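Local atomic coordinates of acetyl-CoA hydrolase/transferase family protein (PDB entry 2NVV), a protein that probably hydrolyses acetyl-CoA or transfers CoA between acetate and other carboxylic acids, as a zinc-binding member of the acetyl-CoA hydrolase/transferase family. Residues His17-Phe23 with Pro52-Phe58; Gln110-Tyr114 with Pro176-Arg182; Ala152-Val157 with Lys205-Val209; Val157-His163 with Val209-Pro215. All blocks are in the same frame, centred on the assembly; numbering follows the deposited sequence.

Contact 1 of 4, residues His17-Phe23 with Pro52-Phe58; sequences HNDNVGF and PFKIGMF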
# COMPACT_ATOMS: atom_id res chain seq x y z
N HIS A 17 -34.35 11.50 -5.15
CA HIS A 17 -33.99 10.60 -4.07
C HIS A 17 -33.35 9.36 -4.65
O HIS A 17 -33.78 8.85 -5.69
CB HIS A 17 -35.23 10.22 -3.26
CG HIS A 17 -35.01 9.06 -2.35
ND1 HIS A 17 -35.68 7.86 -2.51
CD2 HIS A 17 -34.19 8.89 -1.29
CE1 HIS A 17 -35.27 7.00 -1.59
NE2 HIS A 17 -34.36 7.60 -0.84
N ASN A 18 -32.31 8.88 -3.97
CA ASN A 18 -31.59 7.67 -4.38
C ASN A 18 -30.68 7.86 -5.59
O ASN A 18 -30.09 6.90 -6.08
CB ASN A 18 -32.58 6.55 -4.66
CG ASN A 18 -32.04 5.19 -4.26
OD1 ASN A 18 -31.77 4.94 -3.08
ND2 ASN A 18 -31.87 4.30 -5.25
N ASP A 19 -30.56 9.09 -6.07
CA ASP A 19 -29.67 9.37 -7.18
C ASP A 19 -28.26 9.39 -6.61
O ASP A 19 -28.06 9.74 -5.45
CB ASP A 19 -29.95 10.74 -7.81
CG ASP A 19 -31.00 10.70 -8.90
OD1 ASP A 19 -31.31 9.60 -9.43
OD2 ASP A 19 -31.51 11.79 -9.25
N ASN A 20 -27.28 9.02 -7.42
CA ASN A 20 -25.89 9.07 -6.99
C ASN A 20 -25.32 10.32 -7.64
O ASN A 20 -25.37 10.47 -8.86
CB ASN A 20 -25.11 7.84 -7.44
CG ASN A 20 -25.41 6.63 -6.59
OD1 ASN A 20 -25.90 6.75 -5.47
ND2 ASN A 20 -25.10 5.45 -7.12
N VAL A 21 -24.77 11.21 -6.83
CA VAL A 21 -24.22 12.44 -7.37
C VAL A 21 -22.72 12.57 -7.16
O VAL A 21 -22.20 12.30 -6.08
CB VAL A 21 -24.92 13.68 -6.75
CG1 VAL A 21 -24.52 14.93 -7.50
CG2 VAL A 21 -26.44 13.50 -6.79
N GLY A 22 -22.04 12.99 -8.22
CA GLY A 22 -20.60 13.19 -8.15
C GLY A 22 -20.37 14.68 -8.22
O GLY A 22 -21.00 15.37 -9.02
N PHE A 23 -19.49 15.19 -7.37
CA PHE A 23 -19.19 16.62 -7.35
C PHE A 23 -17.76 16.89 -7.78
O PHE A 23 -16.86 16.10 -7.54
CB PHE A 23 -19.43 17.17 -5.94
CG PHE A 23 -20.75 16.76 -5.34
CD1 PHE A 23 -20.90 15.51 -4.74
CD2 PHE A 23 -21.84 17.62 -5.36
CE1 PHE A 23 -22.12 15.13 -4.16
CE2 PHE A 23 -23.05 17.25 -4.78
CZ PHE A 23 -23.19 16.00 -4.18
N PRO A 52 -39.00 10.03 1.58
CA PRO A 52 -37.56 9.81 1.73
C PRO A 52 -36.76 10.62 0.72
O PRO A 52 -37.23 10.88 -0.39
CB PRO A 52 -37.43 8.31 1.49
CG PRO A 52 -38.44 8.09 0.42
CD PRO A 52 -39.64 8.86 0.96
N PHE A 53 -35.56 11.02 1.11
CA PHE A 53 -34.71 11.77 0.20
C PHE A 53 -33.24 11.79 0.64
O PHE A 53 -32.84 12.55 1.52
CB PHE A 53 -35.22 13.20 0.02
CG PHE A 53 -34.68 13.87 -1.21
CD1 PHE A 53 -33.32 14.07 -1.38
CD2 PHE A 53 -35.55 14.28 -2.23
CE1 PHE A 53 -32.81 14.65 -2.54
CE2 PHE A 53 -35.06 14.87 -3.39
CZ PHE A 53 -33.68 15.05 -3.55
N LYS A 54 -32.47 10.92 0.01
CA LYS A 54 -31.04 10.80 0.28
C LYS A 54 -30.34 10.43 -1.02
O LYS A 54 -30.84 9.61 -1.80
CB LYS A 54 -30.77 9.73 1.34
CG LYS A 54 -31.41 10.02 2.68
CD LYS A 54 -30.85 9.10 3.72
CE LYS A 54 -31.56 9.23 5.05
NZ LYS A 54 -30.83 8.41 6.06
N ILE A 55 -29.18 11.04 -1.24
CA ILE A 55 -28.40 10.79 -2.45
C ILE A 55 -27.06 10.17 -2.12
O ILE A 55 -26.54 10.34 -1.01
CB ILE A 55 -28.13 12.09 -3.22
CG1 ILE A 55 -27.40 13.07 -2.29
CG2 ILE A 55 -29.44 12.69 -3.73
CD1 ILE A 55 -26.90 14.35 -2.97
N GLY A 56 -26.49 9.45 -3.09
CA GLY A 56 -25.19 8.84 -2.89
C GLY A 56 -24.23 9.93 -3.28
O GLY A 56 -24.51 10.68 -4.20
N MSE A 57 -23.09 10.04 -2.60
CA MSE A 57 -22.14 11.10 -2.91
C MSE A 57 -20.73 10.64 -3.20
O MSE A 57 -20.10 9.98 -2.38
CB MSE A 57 -22.10 12.09 -1.75
CG MSE A 57 -23.43 12.74 -1.44
SE MSE A 57 -23.36 13.83 0.16
CE MSE A 57 -22.10 15.17 -0.46
N PHE A 58 -20.23 11.01 -4.37
CA PHE A 58 -18.87 10.70 -4.79
C PHE A 58 -18.21 12.06 -4.97
O PHE A 58 -18.71 12.90 -5.73
CB PHE A 58 -18.82 9.99 -6.16
CG PHE A 58 -19.51 8.65 -6.21
CD1 PHE A 58 -20.68 8.47 -6.95
CD2 PHE A 58 -18.94 7.54 -5.58
CE1 PHE A 58 -21.29 7.22 -7.06
CE2 PHE A 58 -19.53 6.28 -5.68
CZ PHE A 58 -20.71 6.12 -6.43
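His17 opens the contact by laying its imidazole against Pro52: the proline CB sits over the ring face, 4.1 Å from the centroid, in a CH-pi contact. With CG anti to the backbone N (chi1 166°), the ring swings across to the second segment, where its CD2 side meets Lys54 N near the ring plane and approaches Phe53 CA. From here the chains run on as neighbouring parallel strands, 20-23 and 55-58, the two ends of a beta-alpha-beta unit whose crossover is helix 35-47; the Phe53 ring packs on that helix and has His17 N over one face. Asn18 N bonds to Lys54 O just before the strands proper begin. Asp19 O then receives Gly56 N at 2.8 Å, while its carboxylate turns elsewhere, to His16 N and Arg154. Asn20 passes over Gly56 with OD1 3.4 Å from Gly56 CA, and its CB meets Phe58 CE1; the ND2 end is held by Lys119 O. Val21 is held through both its N and its O, N giving to Gly56 O in a nearly straight bond (174°) and O accepting from Phe58 N. On the face it shares with Met57, Val21 CG2 touches Ile55 CD1 at 3.9 Å. Phe58 O accepts Phe23 N and is also approached by Gly22 CA. Phe23 finally turns its ring toward the second strand, with its edge at Ile55 CD1, and the Met57 chain, a selenomethionine bent at chi3 (64°), curls its CE to within 3.7 Å of Phe23 CE1.

Contact 2 of 4, residues Gln110-Tyr114 with Pro176-Arg182; sequences QDLRY and PLDPPAR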
# COMPACT_ATOMS: atom_id res chain seq x y z
N GLN A 110 -10.84 5.16 -11.37
CA GLN A 110 -10.84 3.93 -12.14
C GLN A 110 -11.84 2.91 -11.63
O GLN A 110 -12.45 2.19 -12.41
CB GLN A 110 -9.45 3.29 -12.18
CG GLN A 110 -8.88 2.96 -10.83
CD GLN A 110 -7.72 1.96 -10.92
OE1 GLN A 110 -6.83 2.09 -11.75
NE2 GLN A 110 -7.74 0.98 -10.03
N ASP A 111 -12.01 2.85 -10.31
CA ASP A 111 -12.94 1.89 -9.72
C ASP A 111 -14.37 2.24 -10.07
O ASP A 111 -15.25 1.38 -10.04
CB ASP A 111 -12.75 1.84 -8.20
CG ASP A 111 -11.51 1.06 -7.80
OD1 ASP A 111 -10.68 0.76 -8.68
OD2 ASP A 111 -11.37 0.74 -6.60
N LEU A 112 -14.59 3.50 -10.40
CA LEU A 112 -15.91 3.96 -10.79
C LEU A 112 -16.13 3.44 -12.20
O LEU A 112 -17.19 2.93 -12.53
CB LEU A 112 -15.97 5.49 -10.78
CG LEU A 112 -16.47 6.12 -9.48
CD1 LEU A 112 -16.19 7.62 -9.46
CD2 LEU A 112 -17.96 5.83 -9.33
N ARG A 113 -15.09 3.56 -13.03
CA ARG A 113 -15.14 3.10 -14.40
C ARG A 113 -15.28 1.58 -14.44
O ARG A 113 -15.96 1.04 -15.31
CB ARG A 113 -13.89 3.54 -15.16
CG ARG A 113 -13.72 5.06 -15.23
CD ARG A 113 -12.78 5.45 -16.36
NE ARG A 113 -11.43 4.94 -16.16
CZ ARG A 113 -10.47 5.57 -15.50
NH1 ARG A 113 -9.28 5.00 -15.37
NH2 ARG A 113 -10.69 6.77 -14.97
N TYR A 114 -14.65 0.89 -13.50
CA TYR A 114 -14.71 -0.57 -13.41
C TYR A 114 -16.12 -1.03 -13.02
O TYR A 114 -16.46 -2.20 -13.16
CB TYR A 114 -13.71 -1.10 -12.38
CG TYR A 114 -12.26 -0.84 -12.72
CD1 TYR A 114 -11.89 -0.39 -13.99
CD2 TYR A 114 -11.24 -1.06 -11.78
CE1 TYR A 114 -10.55 -0.16 -14.32
CE2 TYR A 114 -9.90 -0.84 -12.11
CZ TYR A 114 -9.57 -0.39 -13.38
OH TYR A 114 -8.26 -0.16 -13.71
N PRO A 176 -6.93 7.36 -18.34
CA PRO A 176 -6.21 6.36 -19.14
C PRO A 176 -7.17 5.26 -19.60
O PRO A 176 -8.28 5.16 -19.10
CB PRO A 176 -5.18 5.83 -18.16
CG PRO A 176 -5.97 5.79 -16.89
CD PRO A 176 -6.73 7.11 -16.90
N LEU A 177 -6.73 4.46 -20.56
CA LEU A 177 -7.55 3.35 -21.01
C LEU A 177 -7.57 2.42 -19.81
O LEU A 177 -6.75 2.54 -18.90
CB LEU A 177 -6.91 2.67 -22.22
CG LEU A 177 -7.30 3.09 -23.64
CD1 LEU A 177 -7.94 4.46 -23.65
CD2 LEU A 177 -6.06 3.06 -24.54
N ASP A 178 -8.51 1.48 -19.77
CA ASP A 178 -8.59 0.56 -18.65
C ASP A 178 -8.12 -0.82 -19.08
O ASP A 178 -8.14 -1.17 -20.26
CB ASP A 178 -10.02 0.53 -18.11
CG ASP A 178 -10.42 1.83 -17.45
OD1 ASP A 178 -11.60 2.24 -17.57
OD2 ASP A 178 -9.55 2.46 -16.81
N PRO A 179 -7.68 -1.64 -18.11
CA PRO A 179 -7.23 -2.98 -18.50
C PRO A 179 -8.27 -3.75 -19.30
O PRO A 179 -9.47 -3.58 -19.12
CB PRO A 179 -6.88 -3.65 -17.16
CG PRO A 179 -7.60 -2.82 -16.13
CD PRO A 179 -7.53 -1.42 -16.66
N PRO A 180 -7.81 -4.63 -20.20
CA PRO A 180 -6.40 -4.92 -20.47
C PRO A 180 -5.74 -4.00 -21.48
O PRO A 180 -4.71 -4.36 -22.05
CB PRO A 180 -6.46 -6.35 -20.97
CG PRO A 180 -7.70 -6.30 -21.84
CD PRO A 180 -8.69 -5.52 -20.99
N ALA A 181 -6.30 -2.81 -21.70
CA ALA A 181 -5.76 -1.88 -22.69
C ALA A 181 -4.96 -0.69 -22.16
O ALA A 181 -4.53 0.16 -22.93
CB ALA A 181 -6.89 -1.37 -23.56
N ARG A 182 -4.73 -0.62 -20.86
CA ARG A 182 -4.03 0.52 -20.31
C ARG A 182 -2.56 0.61 -20.70
O ARG A 182 -1.85 -0.38 -20.72
CB ARG A 182 -4.16 0.54 -18.79
CG ARG A 182 -3.63 1.83 -18.17
CD ARG A 182 -4.02 1.92 -16.72
NE ARG A 182 -5.47 2.04 -16.53
CZ ARG A 182 -6.07 1.94 -15.35
NH1 ARG A 182 -7.39 2.05 -15.27
NH2 ARG A 182 -5.36 1.71 -14.24
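Arg113 and Asp178 make the central salt bridge, the guanidinium meeting the carboxylate side-on and nearly coplanar, their planes 5° apart. Arg113 NE reaches Asp178 OD1 at 3.1 Å, and Arg113 NH1 reaches Asp178 OD2 at 2.9 Å, both on the syn lone pairs. A bend at chi3 (-63°) folds the arginine back so that one guanidinium face lies over Gln110 CA. The remaining NH2 pairs with Glu175 and Glu334. Arg182 extends the network from the loop side: its NH1 comes to the anti side of Asp178 OD2 at 2.7 Å, an internal bridge of the loop that shares OD2 with the bridge to Arg113.

Among the hydrogen bonds to uncharged acceptors, Arg182 NH2 gives to Gln110 OE1 at 2.9 Å, with the oxygen close to the guanidinium plane, and Arg182 NE gives to Leu177 O. Three nitrogens of Arg182 thus have acceptors on three different residues, which should fix its rotation.

The packing is small. Tyr114 presents its ring edge to the Asp178 side chain, and its OH lies 3.3 Å from Pro179 CD. Tyr387 of the second subunit stacks on the Tyr114 ring, so the site adjoins the dimer interface.

Two arginines therefore converge on one carboxylate. Asp178 OD2 accepts from both, and its negative charge probably offsets the closeness of the two guanidinium groups, joining helix 108-113 and the loop electrostatically.

Contact 3 of 4, residues Ala152-Val157 with Lys205-Val209; sequences ADRIIV and KIVGV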
# COMPACT_ATOMS: atom_id res chain seq x y z
N ALA A 152 -21.69 10.38 -15.70
CA ALA A 152 -23.00 10.95 -15.34
C ALA A 152 -24.00 11.00 -16.48
O ALA A 152 -23.64 11.22 -17.62
CB ALA A 152 -22.82 12.35 -14.76
N ASP A 153 -25.27 10.79 -16.13
CA ASP A 153 -26.36 10.84 -17.10
C ASP A 153 -26.62 12.31 -17.48
O ASP A 153 -26.90 12.63 -18.63
CB ASP A 153 -27.63 10.25 -16.49
CG ASP A 153 -27.62 8.74 -16.46
OD1 ASP A 153 -28.45 8.17 -15.71
OD2 ASP A 153 -26.80 8.12 -17.17
N ARG A 154 -26.54 13.19 -16.49
CA ARG A 154 -26.75 14.61 -16.72
C ARG A 154 -25.79 15.43 -15.87
O ARG A 154 -25.38 15.01 -14.78
CB ARG A 154 -28.20 14.99 -16.42
CG ARG A 154 -28.75 14.38 -15.16
CD ARG A 154 -30.25 14.61 -15.01
NE ARG A 154 -30.73 14.08 -13.74
CZ ARG A 154 -30.80 12.79 -13.44
NH1 ARG A 154 -30.41 11.90 -14.34
NH2 ARG A 154 -31.21 12.39 -12.25
N ILE A 155 -25.42 16.61 -16.38
CA ILE A 155 -24.48 17.49 -15.70
C ILE A 155 -25.07 18.84 -15.36
O ILE A 155 -25.72 19.47 -16.19
CB ILE A 155 -23.23 17.72 -16.57
CG1 ILE A 155 -22.54 16.39 -16.84
CG2 ILE A 155 -22.28 18.70 -15.87
CD1 ILE A 155 -21.39 16.48 -17.81
N ILE A 156 -24.84 19.29 -14.13
CA ILE A 156 -25.31 20.58 -13.67
C ILE A 156 -24.08 21.46 -13.47
O ILE A 156 -23.29 21.23 -12.57
CB ILE A 156 -26.06 20.48 -12.32
CG1 ILE A 156 -27.35 19.66 -12.50
CG2 ILE A 156 -26.37 21.88 -11.80
CD1 ILE A 156 -28.13 19.46 -11.21
N VAL A 157 -23.93 22.46 -14.34
CA VAL A 157 -22.78 23.36 -14.27
C VAL A 157 -23.03 24.65 -13.47
O VAL A 157 -24.12 25.22 -13.48
CB VAL A 157 -22.31 23.76 -15.68
CG1 VAL A 157 -21.06 24.64 -15.58
CG2 VAL A 157 -22.05 22.51 -16.51
N LYS A 205 -25.81 16.73 -22.39
CA LYS A 205 -25.85 16.24 -21.01
C LYS A 205 -25.97 17.37 -19.99
O LYS A 205 -26.30 17.11 -18.83
CB LYS A 205 -24.59 15.44 -20.70
CG LYS A 205 -24.41 14.22 -21.55
CD LYS A 205 -23.14 13.47 -21.18
CE LYS A 205 -23.20 12.92 -19.77
NZ LYS A 205 -21.98 12.12 -19.44
N ILE A 206 -25.67 18.60 -20.41
CA ILE A 206 -25.75 19.76 -19.51
C ILE A 206 -27.21 20.18 -19.34
O ILE A 206 -27.77 20.86 -20.20
CB ILE A 206 -24.98 20.98 -20.07
CG1 ILE A 206 -23.63 20.56 -20.64
CG2 ILE A 206 -24.78 22.01 -18.97
CD1 ILE A 206 -22.69 19.96 -19.64
N VAL A 207 -27.84 19.79 -18.23
CA VAL A 207 -29.23 20.15 -18.01
C VAL A 207 -29.39 21.62 -17.66
O VAL A 207 -30.50 22.14 -17.66
CB VAL A 207 -29.86 19.30 -16.91
CG1 VAL A 207 -29.89 17.85 -17.35
CG2 VAL A 207 -29.09 19.45 -15.61
N GLY A 208 -28.28 22.29 -17.36
CA GLY A 208 -28.34 23.70 -17.02
C GLY A 208 -27.06 24.32 -16.49
O GLY A 208 -26.18 23.62 -15.96
N VAL A 209 -26.95 25.64 -16.64
CA VAL A 209 -25.79 26.39 -16.17
C VAL A 209 -26.24 27.48 -15.21
O VAL A 209 -26.97 28.40 -15.59
CB VAL A 209 -25.03 27.07 -17.33
CG1 VAL A 209 -23.84 27.85 -16.78
CG2 VAL A 209 -24.55 26.02 -18.34
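Ile155 and Ile206 meet on one face of two neighbouring parallel strands, 154-160 and 206-212, in the seven-stranded parallel sheet. Ile206 carries its chain bent twice (chi1 -43°, chi2 -62°), which folds CD1 back toward the partner strand until it rests 3.8 Å from Ile155 CB. Its other branch, CG2, touches Val157 CG2 at 3.7 Å, so one isoleucine touches both Ile155 and Val157 with its two branches. Val207 reaches Arg154 and Ile156 with its two methyls: CG1 lies 3.4 Å from Arg154 CB, and CG2 meets Ile156 CG1. The Arg154 chain, starting from a chi1 of 44°, runs on extended to NE, carrying its guanidinium away to Phe14 O and Asp19.

The backbone bonds are Ile155 N to Lys205 O (2.7 Å), Val207 N to Ile155 O and Val157 N to Gly208 O. The Val207 bond is rather bent. Just before the strand, Lys205 sends its amine back to Cys149 O, near the end of helix 145-151. Strand 206-212 is the sheet's outermost within this chain, and strand 154-160 lies between it and strand 122-127, onto which Ala152 and Ile156 pack.

Contact 4 of 4, residues Val157-His163 with Val209-Pro215; sequences VELNDKH and VVRTSEP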
# COMPACT_ATOMS: atom_id res chain seq x y z
N VAL A 157 -23.93 22.46 -14.34
CA VAL A 157 -22.78 23.36 -14.27
C VAL A 157 -23.03 24.65 -13.47
O VAL A 157 -24.12 25.22 -13.48
CB VAL A 157 -22.31 23.76 -15.68
CG1 VAL A 157 -21.06 24.64 -15.58
CG2 VAL A 157 -22.05 22.51 -16.51
N GLU A 158 -21.99 25.09 -12.78
CA GLU A 158 -22.03 26.29 -11.95
C GLU A 158 -20.91 27.21 -12.45
O GLU A 158 -19.74 26.93 -12.22
CB GLU A 158 -21.80 25.86 -10.51
CG GLU A 158 -22.33 26.78 -9.45
CD GLU A 158 -22.36 26.12 -8.08
OE1 GLU A 158 -23.28 25.31 -7.80
OE2 GLU A 158 -21.45 26.40 -7.28
N LEU A 159 -21.27 28.28 -13.14
CA LEU A 159 -20.30 29.23 -13.71
C LEU A 159 -19.92 30.34 -12.72
O LEU A 159 -20.65 31.32 -12.57
CB LEU A 159 -20.89 29.87 -14.96
CG LEU A 159 -20.03 30.08 -16.21
CD1 LEU A 159 -20.72 31.09 -17.10
CD2 LEU A 159 -18.65 30.58 -15.86
N ASN A 160 -18.76 30.19 -12.08
CA ASN A 160 -18.29 31.16 -11.09
C ASN A 160 -17.63 32.41 -11.66
O ASN A 160 -16.68 32.34 -12.43
CB ASN A 160 -17.32 30.48 -10.13
CG ASN A 160 -17.24 31.18 -8.80
OD1 ASN A 160 -17.39 32.39 -8.72
ND2 ASN A 160 -16.99 30.42 -7.74
N ASP A 161 -18.15 33.57 -11.27
CA ASP A 161 -17.65 34.88 -11.67
C ASP A 161 -16.18 35.11 -11.32
O ASP A 161 -15.41 35.64 -12.10
CB ASP A 161 -18.45 35.97 -10.96
CG ASP A 161 -19.40 36.68 -11.88
OD1 ASP A 161 -18.91 37.27 -12.86
OD2 ASP A 161 -20.62 36.65 -11.63
N LYS A 162 -15.82 34.71 -10.10
CA LYS A 162 -14.49 34.90 -9.56
C LYS A 162 -13.31 34.17 -10.19
O LYS A 162 -12.15 34.49 -9.90
CB LYS A 162 -14.53 34.60 -8.06
CG LYS A 162 -15.50 35.49 -7.29
CD LYS A 162 -15.33 36.96 -7.70
CE LYS A 162 -15.77 37.91 -6.60
NZ LYS A 162 -17.16 37.64 -6.16
N HIS A 163 -13.57 33.19 -11.04
CA HIS A 163 -12.48 32.46 -11.67
C HIS A 163 -12.45 32.72 -13.17
O HIS A 163 -13.35 32.29 -13.89
CB HIS A 163 -12.59 30.97 -11.37
CG HIS A 163 -12.51 30.65 -9.91
ND1 HIS A 163 -13.62 30.61 -9.09
CD2 HIS A 163 -11.45 30.39 -9.11
CE1 HIS A 163 -13.24 30.33 -7.85
NE2 HIS A 163 -11.93 30.19 -7.84
N VAL A 209 -26.95 25.64 -16.64
CA VAL A 209 -25.79 26.39 -16.17
C VAL A 209 -26.24 27.48 -15.21
O VAL A 209 -26.97 28.40 -15.59
CB VAL A 209 -25.03 27.07 -17.33
CG1 VAL A 209 -23.84 27.85 -16.78
CG2 VAL A 209 -24.55 26.02 -18.34
N VAL A 210 -25.81 27.37 -13.96
CA VAL A 210 -26.17 28.34 -12.93
C VAL A 210 -25.02 29.32 -12.75
O VAL A 210 -23.89 28.92 -12.49
CB VAL A 210 -26.43 27.64 -11.56
CG1 VAL A 210 -26.94 28.65 -10.56
CG2 VAL A 210 -27.42 26.50 -11.73
N ARG A 211 -25.31 30.61 -12.90
CA ARG A 211 -24.27 31.61 -12.75
C ARG A 211 -24.07 31.93 -11.29
O ARG A 211 -25.03 32.14 -10.55
CB ARG A 211 -24.63 32.89 -13.50
CG ARG A 211 -24.70 32.77 -15.00
CD ARG A 211 -24.67 34.15 -15.65
NE ARG A 211 -24.84 34.11 -17.10
CZ ARG A 211 -26.01 34.00 -17.72
NH1 ARG A 211 -27.14 33.91 -17.02
NH2 ARG A 211 -26.06 33.98 -19.05
N THR A 212 -22.81 31.96 -10.86
CA THR A 212 -22.51 32.28 -9.47
C THR A 212 -21.34 33.25 -9.41
O THR A 212 -20.69 33.52 -10.42
CB THR A 212 -22.12 31.02 -8.66
OG1 THR A 212 -20.84 30.55 -9.08
CG2 THR A 212 -23.15 29.91 -8.85
N SER A 213 -21.09 33.77 -8.22
CA SER A 213 -19.97 34.67 -8.00
C SER A 213 -19.57 34.37 -6.58
O SER A 213 -20.06 34.98 -5.64
CB SER A 213 -20.41 36.13 -8.14
OG SER A 213 -19.29 36.99 -8.10
N GLU A 214 -18.69 33.40 -6.42
CA GLU A 214 -18.25 33.00 -5.09
C GLU A 214 -16.74 33.16 -4.93
O GLU A 214 -15.94 32.50 -5.59
CB GLU A 214 -18.65 31.54 -4.84
CG GLU A 214 -20.14 31.27 -5.02
CD GLU A 214 -20.99 31.95 -3.97
OE1 GLU A 214 -22.20 32.16 -4.22
OE2 GLU A 214 -20.46 32.26 -2.88
N PRO A 215 -16.33 34.06 -4.03
CA PRO A 215 -14.92 34.32 -3.77
C PRO A 215 -14.33 33.29 -2.81
O PRO A 215 -15.06 32.59 -2.14
CB PRO A 215 -14.93 35.71 -3.16
CG PRO A 215 -16.19 35.68 -2.34
CD PRO A 215 -17.18 35.02 -3.29
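Thr212 lays its CG2 against the aliphatic part of Glu158, 3.3 Å from Glu158 CG, the two side chains crossing at about a right angle. The extended glutamate carries its carboxylate past the methyl to Lys33 N, outside the pair of strands. On the other face Leu159 CB packs on Val209 CG1 at 4.0 Å.

Between these two faces the parallel strands 154-160 and 206-212 are zipped by alternating backbone bonds: Val157 O takes Val210 N, Val210 O takes Leu159 N, and Leu159 O takes Thr212 N. Asp161 N continues the pattern to Thr212 O at 2.7 Å, one residue past the strand end.

There Asn160 takes over. With CG anti to the backbone N (chi1 -156°), the amide reaches across to Glu214: OD1 accepts Glu214 N at 2.8 Å, and ND2 gives to Glu214 O at 3.2 Å. The same OD1 accepts Lys162 N in an Asx turn, at the start of the type I turn from Asn160 to His163, the two donors coming from opposite faces of the amide plane. ND2 also has Glu126 OE1. Lys162, bent at chi2 and chi4, runs alongside Pro215 and places NZ 3.0 Å from Ser213 OG.

One asparagine amide thus replaces the backbone pairing where the strands part, satisfying peptide groups of both segments and holding the turn and the 213-215 segment together at the carboxyl ends of the strands.

In the fold
Contacts 1, 3 and 4 belong to one parallel sheet in the N-terminal part of the chain, and contact 2 lies beside it. Contact 1 comes first along the sequence and pairs strands 20-23 and 55-58; contacts 3 and 4 follow one another along the same two neighbouring strands, 154-160 and the outermost 206-212, sharing Val157 and Val209, with centres 15 Å apart. Strand 122-127 separates the two pairs, yet Asp19 and Arg154 join contacts 1 and 3 by a salt bridge. Contact 2 touches contact 1 where Leu112 packs on Phe58, and also touches the second subunit, so it links the sheet domain to the dimer interface. All four lie away from the annotated CoA and zinc sites.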